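Local atomic coordinates of p-47 protein (Clostridium botulinum E1 str. 'BoNT E Beluga', PDB entry 5WIX), a protein that is of unknown function but shares the tubular lipid-binding (TULIP) topology of bactericidal/permeability-increasing protein, and so may bind lipids. Residues L242-L247 against G275-K280; E305-N310 against E335-F340; V183-K188 against V234-S239; S254-N259 against R388-F393. All coordinates share one frame; numbering follows the deposited sequence.

Interaction 1 of 4, residues L242-L247 against G275-K280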
loop_
_atom_site.group_PDB
_atom_site.type_symbol
_atom_site.label_atom_id
_atom_site.label_comp_id
_atom_site.label_asym_id
_atom_site.label_seq_id
_atom_site.Cartn_x
_atom_site.Cartn_y
_atom_site.Cartn_z
ATOM N N LEU A 242 1.160 -9.884 -3.047
ATOM C CA LEU A 242 0.123 -9.210 -3.838
ATOM C C LEU A 242 0.663 -8.655 -5.153
ATOM O O LEU A 242 -0.018 -8.663 -6.190
ATOM C CB LEU A 242 -0.506 -8.087 -3.024
ATOM C CG LEU A 242 -1.299 -8.574 -1.811
ATOM C CD1 LEU A 242 -1.971 -7.400 -1.140
ATOM C CD2 LEU A 242 -2.341 -9.597 -2.219
ATOM N N PHE A 243 1.905 -8.191 -5.104
ATOM C CA PHE A 243 2.571 -7.709 -6.305
ATOM C C PHE A 243 2.770 -8.831 -7.320
ATOM O O PHE A 243 2.399 -8.690 -8.492
ATOM C CB PHE A 243 3.919 -7.109 -5.961
ATOM C CG PHE A 243 4.831 -6.959 -7.143
ATOM C CD1 PHE A 243 4.638 -5.935 -8.063
ATOM C CD2 PHE A 243 5.905 -7.824 -7.317
ATOM C CE1 PHE A 243 5.501 -5.778 -9.146
ATOM C CE2 PHE A 243 6.771 -7.675 -8.403
ATOM C CZ PHE A 243 6.570 -6.653 -9.317
ATOM N N MET A 244 3.375 -9.929 -6.864
ATOM C CA MET A 244 3.582 -11.099 -7.707
ATOM C C MET A 244 2.264 -11.577 -8.336
ATOM O O MET A 244 2.158 -11.712 -9.562
ATOM C CB MET A 244 4.211 -12.240 -6.900
ATOM C CG MET A 244 5.724 -12.130 -6.652
ATOM S SD MET A 244 6.682 -11.527 -8.057
ATOM C CE MET A 244 8.179 -12.505 -7.876
ATOM N N GLU A 245 1.266 -11.806 -7.482
ATOM C CA GLU A 245 -0.013 -12.360 -7.909
ATOM C C GLU A 245 -0.843 -11.415 -8.773
ATOM O O GLU A 245 -1.388 -11.824 -9.797
ATOM C CB GLU A 245 -0.835 -12.771 -6.691
ATOM C CG GLU A 245 -1.980 -13.716 -6.985
ATOM C CD GLU A 245 -2.742 -14.103 -5.738
ATOM O OE1 GLU A 245 -2.475 -13.509 -4.669
ATOM O OE2 GLU A 245 -3.608 -14.997 -5.823
ATOM N N ASN A 246 -0.944 -10.152 -8.377
ATOM C CA ASN A 246 -1.939 -9.303 -9.021
ATOM C C ASN A 246 -1.351 -8.240 -9.929
ATOM O O ASN A 246 -2.089 -7.559 -10.651
ATOM C CB ASN A 246 -2.831 -8.676 -7.957
ATOM C CG ASN A 246 -3.480 -9.726 -7.076
ATOM O OD1 ASN A 246 -2.916 -10.127 -6.052
ATOM N ND2 ASN A 246 -4.657 -10.208 -7.492
ATOM N N LEU A 247 -0.025 -8.123 -9.932
ATOM C CA LEU A 247 0.601 -7.115 -10.783
ATOM C C LEU A 247 1.491 -7.723 -11.856
ATOM O O LEU A 247 1.338 -7.412 -13.046
ATOM C CB LEU A 247 1.391 -6.118 -9.933
ATOM C CG LEU A 247 0.448 -5.079 -9.332
ATOM C CD1 LEU A 247 1.186 -4.039 -8.488
ATOM C CD2 LEU A 247 -0.303 -4.426 -10.486
ATOM N N GLY A 275 6.436 -14.367 -1.885
ATOM C CA GLY A 275 5.868 -15.305 -2.840
ATOM C C GLY A 275 6.620 -15.552 -4.143
ATOM O O GLY A 275 7.195 -14.627 -4.733
ATOM N N ILE A 276 6.592 -16.807 -4.600
ATOM C CA ILE A 276 7.224 -17.219 -5.861
ATOM C C ILE A 276 6.217 -17.632 -6.953
ATOM O O ILE A 276 5.202 -18.274 -6.672
ATOM C CB ILE A 276 8.201 -18.389 -5.618
ATOM C CG1 ILE A 276 9.411 -17.899 -4.837
ATOM C CG2 ILE A 276 8.669 -19.008 -6.930
ATOM C CD1 ILE A 276 10.545 -18.902 -4.791
ATOM N N ILE A 277 6.500 -17.259 -8.196
ATOM C CA ILE A 277 5.693 -17.710 -9.321
ATOM C C ILE A 277 6.172 -19.054 -9.874
ATOM O O ILE A 277 7.252 -19.143 -10.468
ATOM C CB ILE A 277 5.714 -16.696 -10.459
ATOM C CG1 ILE A 277 5.098 -15.371 -10.002
ATOM C CG2 ILE A 277 4.969 -17.255 -11.661
ATOM C CD1 ILE A 277 5.058 -14.259 -11.078
ATOM N N LYS A 278 5.379 -20.100 -9.683
ATOM C CA LYS A 278 5.656 -21.349 -10.374
ATOM C C LYS A 278 4.551 -21.690 -11.381
ATOM O O LYS A 278 3.427 -21.198 -11.281
ATOM C CB LYS A 278 5.842 -22.478 -9.370
ATOM C CG LYS A 278 7.143 -22.393 -8.589
ATOM C CD LYS A 278 7.528 -23.778 -8.081
ATOM C CE LYS A 278 8.855 -23.774 -7.343
ATOM N NZ LYS A 278 8.759 -23.068 -6.034
ATOM N N ASN A 279 4.877 -22.509 -12.372
ATOM C CA ASN A 279 3.858 -23.011 -13.293
ATOM C C ASN A 279 3.007 -24.122 -12.658
ATOM O O ASN A 279 3.510 -24.954 -11.884
ATOM C CB ASN A 279 4.508 -23.515 -14.573
ATOM C CG ASN A 279 5.444 -24.677 -14.329
ATOM O OD1 ASN A 279 6.130 -24.746 -13.306
ATOM N ND2 ASN A 279 5.477 -25.604 -15.273
ATOM N N LYS A 280 1.713 -24.125 -12.974
ATOM C CA LYS A 280 0.776 -25.084 -12.377
ATOM C C LYS A 280 0.878 -26.394 -13.120
ATOM O O LYS A 280 0.596 -27.463 -12.578
ATOM C CB LYS A 280 -0.667 -24.553 -12.423
ATOM C CG LYS A 280 -1.712 -25.436 -11.713
ATOM C CD LYS A 280 -3.160 -24.958 -11.967
ATOM C CE LYS A 280 -3.500 -23.649 -11.240
ATOM N NZ LYS A 280 -4.897 -23.183 -11.515
#
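Met244 contributes the largest share of this contact, lowering its side chain from helix 240-252 onto the start of strand 275-279, where Gly275 and Ile277 receive it. Its CG lies 3.5 Å from the carbonyl O of Gly275, and the terminal CE comes back to within 3.9 Å of the same Gly275 O. This hooked course follows from bends at chi2 (-40°) and chi3 (-144°), which turn the side chain so that it runs across the start of the strand, with both CG and CE near the Gly275 carbonyl. The two backbones are closest here as well, with the CA atoms of Met244 and Gly275 6.8 Å apart.

Ile277 closes the other flank. Its outer arm is fully extended and carries CD1 up to the helix, 4.1 Å from the backbone O of Met244 and 4.4 Å from Met244 SD. Van der Waals contacts make up this interface, and all three residues are buried. A polar tie is added just outside it, where Gly275 N donates to Glu240 OE1 on the first turn of the same helix. Leu248 and Leu249 extend the helical surface against Ile277, while Leu306 of the neighbouring strand 293-307 takes up Met244. A helix laid against a curved antiparallel sheet through apolar side chains in this way is consistent with the interior of a TULIP module.

Interaction 2 of 4, residues E305-N310 against E335-F340; sequences ELFEGN and ECITKF
The curled antiparallel sheet of a TULIP-like module supplies this contact, in which Phe307 and Asn310, at the turn of the hairpin joining strands 293-307 and 311-322, meet Ile337, Lys339 and Phe340 of strand 328-343. Strand 311-322 lies between the other two in the sheet, so the turn reaches across to the strand beyond its own partner. The chain reverses through Glu308 and Gly309, both at positive phi, with Asn310 N bonded back to Glu308 O.

Phe307 spans the wider gap. Its CE2 is 4.2 Å from both CG2 and CD1 of Ile337, and the two side chains cross at about a right angle, with Ile337 CG2 approaching the ring obliquely. One face of the same ring is partly covered by CG of Glu308, near the rim. Ile337 also packs on Lys313 of the intervening strand.

Asn310 is in closer touch, and the CA atoms of Asn310 and Phe340 are 5.5 Å apart. Lys339 runs fully extended past its amide, so that CE, rather than the ammonium group, lies 3.6 Å from Asn310 ND2. Phe340 turns its ring away, with CG trans to its own N (chi1 171°), towards Ile420 and Leu422 of strand 414-422. Its backbone, by contrast, prolongs the pairing that links Cys336 with Thr314: Phe340 N donates to Asn310 O at 2.9 Å, with an N-H...O angle of 166°.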
loop_
_atom_site.group_PDB
_atom_site.type_symbol
_atom_site.label_atom_id
_atom_site.label_comp_id
_atom_site.label_asym_id
_atom_site.label_seq_id
_atom_site.Cartn_x
_atom_site.Cartn_y
_atom_site.Cartn_z
ATOM N N GLU A 305 11.112 -15.816 -9.185
ATOM C CA GLU A 305 11.150 -15.264 -7.815
ATOM C C GLU A 305 11.794 -13.874 -7.802
ATOM O O GLU A 305 12.617 -13.553 -8.663
ATOM C CB GLU A 305 11.897 -16.212 -6.848
ATOM C CG GLU A 305 13.426 -16.104 -6.849
ATOM C CD GLU A 305 14.105 -17.135 -5.938
ATOM O OE1 GLU A 305 13.749 -18.330 -6.020
ATOM O OE2 GLU A 305 14.999 -16.752 -5.143
ATOM N N LEU A 306 11.418 -13.039 -6.837
ATOM C CA LEU A 306 11.988 -11.694 -6.785
ATOM C C LEU A 306 13.393 -11.741 -6.200
ATOM O O LEU A 306 13.654 -12.452 -5.226
ATOM C CB LEU A 306 11.107 -10.757 -5.979
ATOM C CG LEU A 306 11.440 -9.286 -6.192
ATOM C CD1 LEU A 306 11.253 -8.915 -7.640
ATOM C CD2 LEU A 306 10.585 -8.405 -5.304
ATOM N N PHE A 307 14.291 -10.962 -6.791
ATOM C CA PHE A 307 15.729 -11.134 -6.578
ATOM C C PHE A 307 16.457 -9.774 -6.513
ATOM O O PHE A 307 16.198 -8.874 -7.321
ATOM C CB PHE A 307 16.257 -12.048 -7.701
ATOM C CG PHE A 307 17.740 -11.979 -7.953
ATOM C CD1 PHE A 307 18.632 -12.662 -7.147
ATOM C CD2 PHE A 307 18.228 -11.306 -9.068
ATOM C CE1 PHE A 307 19.996 -12.625 -7.413
ATOM C CE2 PHE A 307 19.589 -11.260 -9.336
ATOM C CZ PHE A 307 20.474 -11.919 -8.510
ATOM N N GLU A 308 17.335 -9.617 -5.525
ATOM C CA GLU A 308 18.067 -8.360 -5.303
ATOM C C GLU A 308 17.155 -7.123 -5.290
ATOM O O GLU A 308 17.529 -6.076 -5.827
ATOM C CB GLU A 308 19.171 -8.167 -6.365
ATOM C CG GLU A 308 20.517 -8.840 -6.028
ATOM C CD GLU A 308 21.528 -8.810 -7.178
ATOM O OE1 GLU A 308 21.325 -8.038 -8.148
ATOM O OE2 GLU A 308 22.526 -9.573 -7.108
ATOM N N GLY A 309 15.966 -7.250 -4.697
ATOM C CA GLY A 309 15.067 -6.118 -4.526
ATOM C C GLY A 309 14.213 -5.708 -5.713
ATOM O O GLY A 309 12.981 -5.750 -5.626
ATOM N N ASN A 310 14.850 -5.305 -6.817
ATOM C CA ASN A 310 14.117 -4.784 -7.978
ATOM C C ASN A 310 14.240 -5.645 -9.259
ATOM O O ASN A 310 13.723 -5.273 -10.325
ATOM C CB ASN A 310 14.566 -3.349 -8.282
ATOM C CG ASN A 310 16.012 -3.266 -8.776
ATOM O OD1 ASN A 310 16.840 -4.138 -8.486
ATOM N ND2 ASN A 310 16.322 -2.198 -9.518
ATOM N N GLU A 335 18.152 -19.493 -17.661
ATOM C CA GLU A 335 18.041 -18.584 -16.514
ATOM C C GLU A 335 18.171 -17.157 -17.026
ATOM O O GLU A 335 19.099 -16.842 -17.777
ATOM C CB GLU A 335 19.092 -18.854 -15.441
ATOM C CG GLU A 335 18.916 -17.945 -14.209
ATOM C CD GLU A 335 20.032 -18.061 -13.168
ATOM O OE1 GLU A 335 19.723 -18.236 -11.968
ATOM O OE2 GLU A 335 21.218 -17.953 -13.543
ATOM N N CYS A 336 17.242 -16.293 -16.626
ATOM C CA CYS A 336 17.160 -14.958 -17.215
ATOM C C CYS A 336 16.643 -13.911 -16.241
ATOM O O CYS A 336 15.467 -13.928 -15.843
ATOM C CB CYS A 336 16.264 -14.979 -18.458
ATOM S SG CYS A 336 16.042 -13.362 -19.236
ATOM N N ILE A 337 17.537 -12.992 -15.886
ATOM C CA ILE A 337 17.254 -11.890 -14.978
ATOM C C ILE A 337 16.592 -10.706 -15.693
ATOM O O ILE A 337 17.142 -10.173 -16.661
ATOM C CB ILE A 337 18.534 -11.414 -14.335
ATOM C CG1 ILE A 337 19.380 -12.613 -13.893
ATOM C CG2 ILE A 337 18.223 -10.450 -13.198
ATOM C CD1 ILE A 337 18.753 -13.429 -12.806
ATOM N N THR A 338 15.414 -10.298 -15.229
ATOM C CA THR A 338 14.795 -9.084 -15.749
ATOM C C THR A 338 14.728 -8.047 -14.640
ATOM O O THR A 338 14.814 -8.405 -13.465
ATOM C CB THR A 338 13.397 -9.335 -16.290
ATOM O OG1 THR A 338 12.590 -9.897 -15.251
ATOM C CG2 THR A 338 13.465 -10.309 -17.417
ATOM N N LYS A 339 14.558 -6.777 -15.018
ATOM C CA LYS A 339 14.672 -5.659 -14.076
ATOM C C LYS A 339 13.525 -4.649 -14.122
ATOM O O LYS A 339 13.119 -4.210 -15.194
ATOM C CB LYS A 339 15.990 -4.913 -14.319
ATOM C CG LYS A 339 16.203 -3.702 -13.434
ATOM C CD LYS A 339 17.497 -2.956 -13.786
ATOM C CE LYS A 339 17.784 -1.814 -12.788
ATOM N NZ LYS A 339 19.029 -1.040 -13.088
ATOM N N PHE A 340 13.034 -4.261 -12.947
ATOM C CA PHE A 340 12.017 -3.222 -12.825
ATOM C C PHE A 340 12.530 -1.916 -13.400
ATOM O O PHE A 340 13.711 -1.613 -13.302
ATOM C CB PHE A 340 11.623 -3.042 -11.360
ATOM C CG PHE A 340 10.744 -1.850 -11.097
ATOM C CD1 PHE A 340 9.365 -1.954 -11.187
ATOM C CD2 PHE A 340 11.294 -0.636 -10.714
ATOM C CE1 PHE A 340 8.553 -0.860 -10.927
ATOM C CE2 PHE A 340 10.490 0.456 -10.447
ATOM C CZ PHE A 340 9.122 0.346 -10.552
#

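Interaction 3 of 4, residues V183-K188 against V234-S239; sequences VWMNPK and VGLLIS
Two apolar pairs join residues 183-188 to strand 234-238: Trp184 with Ile238, and Met185 with Leu236. In the first, the far corner of the indole, CH2, lies 4.1 Å from CD1 of Ile238. The methyl sits at the rim of the ring system and near its plane, and the two side chains cross at about a right angle. In the second pair the chains reach for each other tip to tip, bringing CE of Met185 to 4.2 Å from CD1 of Leu236. Both contacts are made by chain ends, in keeping with a separation of 9.2 Å between the CA atoms of Met185 and Ile238.

Around these ends lies a second shell. Met185 CG lies over one face of the Trp184 ring, displaced towards its rim, so the neighbouring side chains pack on each other as well. With chi1 at 63°, CG of Trp184 stands between the backbone N and the carbonyl carbon, and Leu242 and Asn246 of helix 240-252 pack against the indole. Met185 is flanked in turn by Ile25 and Tyr27 of strand 25-30 and by Ile406, while Ile238 touches Phe426.

Further out, Asn186 N bonds to Val183 O at 3.2 Å, and Asn186 OD1 is tied to Ser180 OG. Ser239, at the N-cap, begins helix 240-252 directly after the strand, its OG accepting a weak bond from Leu242 N. The contact thus folds the lead-in to edge strand 187-195 against an inner strand of the same six-stranded antiparallel sheet, which probably corresponds to the central sheet that joins the two halves of BPI.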
loop_
_atom_site.group_PDB
_atom_site.type_symbol
_atom_site.label_atom_id
_atom_site.label_comp_id
_atom_site.label_asym_id
_atom_site.label_seq_id
_atom_site.Cartn_x
_atom_site.Cartn_y
_atom_site.Cartn_z
ATOM N N VAL A 183 -10.602 -5.927 -6.687
ATOM C CA VAL A 183 -11.014 -6.861 -5.651
ATOM C C VAL A 183 -9.870 -7.384 -4.787
ATOM O O VAL A 183 -10.053 -7.636 -3.594
ATOM C CB VAL A 183 -11.762 -8.051 -6.288
ATOM C CG1 VAL A 183 -12.301 -8.988 -5.223
ATOM C CG2 VAL A 183 -12.894 -7.535 -7.172
ATOM N N TRP A 184 -8.691 -7.534 -5.371
ATOM C CA TRP A 184 -7.596 -8.102 -4.618
ATOM C C TRP A 184 -7.057 -7.122 -3.589
ATOM O O TRP A 184 -6.314 -7.509 -2.688
ATOM C CB TRP A 184 -6.480 -8.535 -5.541
ATOM C CG TRP A 184 -5.848 -7.432 -6.305
ATOM C CD1 TRP A 184 -6.162 -7.026 -7.562
ATOM C CD2 TRP A 184 -4.748 -6.616 -5.885
ATOM N NE1 TRP A 184 -5.343 -5.994 -7.949
ATOM C CE2 TRP A 184 -4.464 -5.724 -6.939
ATOM C CE3 TRP A 184 -3.988 -6.540 -4.713
ATOM C CZ2 TRP A 184 -3.448 -4.768 -6.858
ATOM C CZ3 TRP A 184 -2.979 -5.589 -4.636
ATOM C CH2 TRP A 184 -2.720 -4.717 -5.701
ATOM N N MET A 185 -7.423 -5.853 -3.740
ATOM C CA MET A 185 -6.988 -4.818 -2.812
ATOM C C MET A 185 -7.953 -4.649 -1.654
ATOM O O MET A 185 -7.624 -3.989 -0.667
ATOM C CB MET A 185 -6.836 -3.471 -3.517
ATOM C CG MET A 185 -5.448 -3.164 -4.016
ATOM S SD MET A 185 -5.395 -1.511 -4.734
ATOM C CE MET A 185 -5.083 -0.520 -3.275
ATOM N N ASN A 186 -9.147 -5.220 -1.782
ATOM C CA ASN A 186 -10.168 -5.049 -0.757
ATOM C C ASN A 186 -9.720 -5.618 0.582
ATOM O O ASN A 186 -9.297 -6.768 0.666
ATOM C CB ASN A 186 -11.483 -5.691 -1.193
ATOM C CG ASN A 186 -12.137 -4.948 -2.342
ATOM O OD1 ASN A 186 -11.987 -3.728 -2.473
ATOM N ND2 ASN A 186 -12.863 -5.683 -3.190
ATOM N N PRO A 187 -9.780 -4.785 1.633
ATOM C CA PRO A 187 -9.374 -5.128 3.001
ATOM C C PRO A 187 -10.454 -5.818 3.812
ATOM O O PRO A 187 -11.613 -5.419 3.724
ATOM C CB PRO A 187 -9.068 -3.768 3.616
ATOM C CG PRO A 187 -9.928 -2.816 2.869
ATOM C CD PRO A 187 -10.047 -3.341 1.480
ATOM N N LYS A 188 -10.073 -6.815 4.607
ATOM C CA LYS A 188 -11.005 -7.467 5.531
ATOM C C LYS A 188 -10.806 -6.927 6.939
ATOM O O LYS A 188 -11.740 -6.440 7.573
ATOM C CB LYS A 188 -10.820 -8.985 5.526
ATOM N N VAL A 234 1.357 11.449 -0.136
ATOM C CA VAL A 234 0.673 10.192 0.175
ATOM C C VAL A 234 1.447 8.994 -0.377
ATOM O O VAL A 234 2.065 9.062 -1.447
ATOM C CB VAL A 234 -0.780 10.176 -0.367
ATOM C CG1 VAL A 234 -1.447 8.830 -0.123
ATOM C CG2 VAL A 234 -1.597 11.243 0.297
ATOM N N GLY A 235 1.435 7.907 0.385
ATOM C CA GLY A 235 2.129 6.697 0.015
ATOM C C GLY A 235 1.274 5.463 0.210
ATOM O O GLY A 235 0.296 5.456 0.983
ATOM N N LEU A 236 1.670 4.410 -0.506
ATOM C CA LEU A 236 0.970 3.126 -0.533
ATOM C C LEU A 236 2.009 2.029 -0.714
ATOM O O LEU A 236 2.804 2.075 -1.658
ATOM C CB LEU A 236 -0.068 3.129 -1.655
ATOM C CG LEU A 236 -1.128 2.046 -1.912
ATOM C CD1 LEU A 236 -2.409 2.609 -2.478
ATOM C CD2 LEU A 236 -0.561 1.009 -2.885
ATOM N N LEU A 237 2.008 1.059 0.194
ATOM C CA LEU A 237 2.953 -0.046 0.120
ATOM C C LEU A 237 2.287 -1.409 -0.070
ATOM O O LEU A 237 1.581 -1.894 0.827
ATOM C CB LEU A 237 3.814 -0.099 1.371
ATOM C CG LEU A 237 5.051 -0.957 1.116
ATOM C CD1 LEU A 237 5.623 -0.584 -0.248
ATOM C CD2 LEU A 237 6.090 -0.762 2.213
ATOM N N ILE A 238 2.532 -2.032 -1.227
ATOM C CA ILE A 238 2.002 -3.371 -1.534
ATOM C C ILE A 238 3.019 -4.467 -1.205
ATOM O O ILE A 238 4.189 -4.387 -1.622
ATOM C CB ILE A 238 1.611 -3.488 -3.012
ATOM C CG1 ILE A 238 0.372 -2.646 -3.307
ATOM C CG2 ILE A 238 1.340 -4.920 -3.369
ATOM C CD1 ILE A 238 0.346 -2.117 -4.727
ATOM N N SER A 239 2.574 -5.467 -0.441
ATOM C CA SER A 239 3.407 -6.617 -0.077
ATOM C C SER A 239 3.951 -7.320 -1.322
ATOM O O SER A 239 3.359 -7.218 -2.403
ATOM C CB SER A 239 2.608 -7.614 0.756
ATOM O OG SER A 239 1.764 -8.404 -0.082
#

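Interaction 4 of 4, residues S254-N259 against R388-F393; sequences SNMGSN and RDSLAF
Asn255 and Ser390 bring their backbones to 5.8 Å between CA atoms, where the irregular loop after helix 240-252 passes the C-terminal end of helix 370-390. Residues 254-259 have no repeating structure. On the other side, Leu391 N bonds three residues back, to Arg388 O, and the like bond from Ala392 N to Asp389 O is weak. Phe393 then pairs through its backbone with Phe351 of strand 348-363.

Asn255 supplies the polar link. Its ND2 donates to the carbonyl O of Ser390 at 2.7 Å, with an N-H...O angle of 167°. The acceptor lies in the plane of the amide, whereas the donor is tilted 33° from the plane of the Ser390 carbonyl and approaches at a C=O...N angle of 118°. Phe393 bounds the amide: its CD2 is 3.6 Å from Asn255 ND2, which meets the ring obliquely, while Ser390 O lies in the ring plane at its edge. Leu248, Lys251 and Leu252 of helix 240-252 pack on Phe393 as well.

Ser390 also offers its side chain to the loop, with CB 3.4 Å from Asn255 O. Its OG is bonded to Phe387 O, so the approach of Met256 CG to Ser390 OG, at 3.7 Å, is only packing; Trp285 touches both residues. One nearly straight bond therefore satisfies a carbonyl in a largely buried setting, and a donor at this end of a helix would probably be favoured by the helix dipole.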
loop_
_atom_site.group_PDB
_atom_site.type_symbol
_atom_site.label_atom_id
_atom_site.label_comp_id
_atom_site.label_asym_id
_atom_site.label_seq_id
_atom_site.Cartn_x
_atom_site.Cartn_y
_atom_site.Cartn_z
ATOM N N SER A 254 0.077 -13.725 -19.882
ATOM C CA SER A 254 -0.643 -13.441 -21.112
ATOM C C SER A 254 0.352 -12.913 -22.119
ATOM O O SER A 254 -0.017 -12.224 -23.068
ATOM C CB SER A 254 -1.744 -12.400 -20.896
ATOM O OG SER A 254 -1.224 -11.073 -21.011
ATOM N N ASN A 255 1.627 -13.185 -21.878
ATOM C CA ASN A 255 2.647 -12.710 -22.794
ATOM C C ASN A 255 3.307 -13.868 -23.519
ATOM O O ASN A 255 4.387 -13.694 -24.111
ATOM C CB ASN A 255 3.713 -11.906 -22.057
ATOM C CG ASN A 255 4.245 -10.766 -22.895
ATOM O OD1 ASN A 255 3.459 -10.065 -23.568
ATOM N ND2 ASN A 255 5.581 -10.578 -22.888
ATOM N N MET A 256 2.667 -15.041 -23.464
ATOM C CA MET A 256 3.324 -16.263 -23.901
ATOM C C MET A 256 2.513 -17.095 -24.905
ATOM O O MET A 256 2.699 -18.307 -25.030
ATOM C CB MET A 256 3.682 -17.108 -22.671
ATOM C CG MET A 256 4.808 -16.520 -21.868
ATOM S SD MET A 256 5.263 -17.543 -20.436
ATOM C CE MET A 256 3.655 -18.118 -19.989
ATOM N N GLY A 257 1.631 -16.449 -25.647
ATOM C CA GLY A 257 0.794 -17.187 -26.574
ATOM C C GLY A 257 -0.570 -17.610 -26.050
ATOM O O GLY A 257 -0.866 -17.539 -24.856
ATOM N N SER A 258 -1.400 -18.087 -26.966
ATOM C CA SER A 258 -2.809 -18.317 -26.697
ATOM C C SER A 258 -3.093 -19.566 -25.879
ATOM O O SER A 258 -4.237 -19.764 -25.449
ATOM C CB SER A 258 -3.574 -18.386 -28.019
ATOM O OG SER A 258 -2.686 -18.709 -29.080
ATOM N N ASN A 259 -2.089 -20.415 -25.654
ATOM C CA ASN A 259 -2.362 -21.611 -24.853
ATOM C C ASN A 259 -1.730 -21.502 -23.481
ATOM O O ASN A 259 -1.512 -22.509 -22.791
ATOM C CB ASN A 259 -1.890 -22.880 -25.561
ATOM C CG ASN A 259 -2.496 -23.027 -26.938
ATOM O OD1 ASN A 259 -3.722 -22.922 -27.113
ATOM N ND2 ASN A 259 -1.637 -23.234 -27.940
ATOM N N ARG A 388 12.819 -15.853 -23.348
ATOM C CA ARG A 388 13.407 -14.598 -22.929
ATOM C C ARG A 388 12.611 -13.386 -23.414
ATOM O O ARG A 388 12.202 -12.549 -22.622
ATOM C CB ARG A 388 14.845 -14.501 -23.430
ATOM C CG ARG A 388 15.424 -13.122 -23.256
ATOM C CD ARG A 388 16.864 -13.074 -23.662
ATOM N NE ARG A 388 16.999 -13.213 -25.097
ATOM C CZ ARG A 388 18.137 -13.516 -25.709
ATOM N NH1 ARG A 388 19.244 -13.721 -24.992
ATOM N NH2 ARG A 388 18.157 -13.621 -27.037
ATOM N N ASP A 389 12.361 -13.323 -24.713
ATOM C CA ASP A 389 11.655 -12.189 -25.299
ATOM C C ASP A 389 10.326 -11.898 -24.572
ATOM O O ASP A 389 9.891 -10.735 -24.500
ATOM C CB ASP A 389 11.413 -12.435 -26.803
ATOM C CG ASP A 389 12.649 -12.142 -27.666
ATOM O OD1 ASP A 389 13.801 -12.290 -27.180
ATOM O OD2 ASP A 389 12.457 -11.761 -28.847
ATOM N N SER A 390 9.708 -12.943 -24.017
ATOM C CA SER A 390 8.369 -12.818 -23.436
ATOM C C SER A 390 8.444 -12.284 -22.027
ATOM O O SER A 390 7.429 -11.903 -21.456
ATOM C CB SER A 390 7.641 -14.163 -23.407
ATOM O OG SER A 390 8.180 -14.979 -22.373
ATOM N N LEU A 391 9.647 -12.324 -21.461
ATOM C CA LEU A 391 9.914 -11.777 -20.144
ATOM C C LEU A 391 10.157 -10.263 -20.143
ATOM O O LEU A 391 10.550 -9.712 -19.121
ATOM C CB LEU A 391 11.136 -12.457 -19.540
ATOM C CG LEU A 391 10.967 -13.957 -19.409
ATOM C CD1 LEU A 391 12.156 -14.551 -18.652
ATOM C CD2 LEU A 391 9.660 -14.274 -18.699
ATOM N N ALA A 392 9.956 -9.602 -21.282
ATOM C CA ALA A 392 10.273 -8.182 -21.383
ATOM C C ALA A 392 9.086 -7.389 -21.874
ATOM O O ALA A 392 8.955 -7.106 -23.061
ATOM C CB ALA A 392 11.459 -7.951 -22.286
ATOM N N PHE A 393 8.262 -6.984 -20.922
ATOM C CA PHE A 393 6.995 -6.341 -21.189
ATOM C C PHE A 393 6.793 -5.094 -20.323
ATOM O O PHE A 393 7.701 -4.668 -19.610
ATOM C CB PHE A 393 5.876 -7.349 -20.932
ATOM C CG PHE A 393 6.067 -8.131 -19.677
ATOM C CD1 PHE A 393 5.667 -7.597 -18.436
ATOM C CD2 PHE A 393 6.696 -9.368 -19.713
ATOM C CE1 PHE A 393 5.856 -8.311 -17.245
ATOM C CE2 PHE A 393 6.893 -10.097 -18.541
ATOM C CZ PHE A 393 6.470 -9.557 -17.296
#

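In the fold
Helix 240-252 and its flanking chain run through three of the contacts. Interaction 3 ends at the N-cap of this helix, interaction 1 uses its early turns, and interaction 4 uses the loop that follows it. Interactions 1 and 3, about 16 Å apart between centres, also touch where Phe243 N lies 3.7 Å from Ile238 CG2. Interactions 1 and 2, with centres about 13 Å apart, share one sheet and join where Met244 CE lies 3.4 Å from Leu306 N. Interaction 2 is nested within the loop closed by interaction 4 and touches it through Thr338, Cys336, Arg388 and Leu391. Interaction 3 lies near the chain centre, about 27 Å between centres from interaction 4.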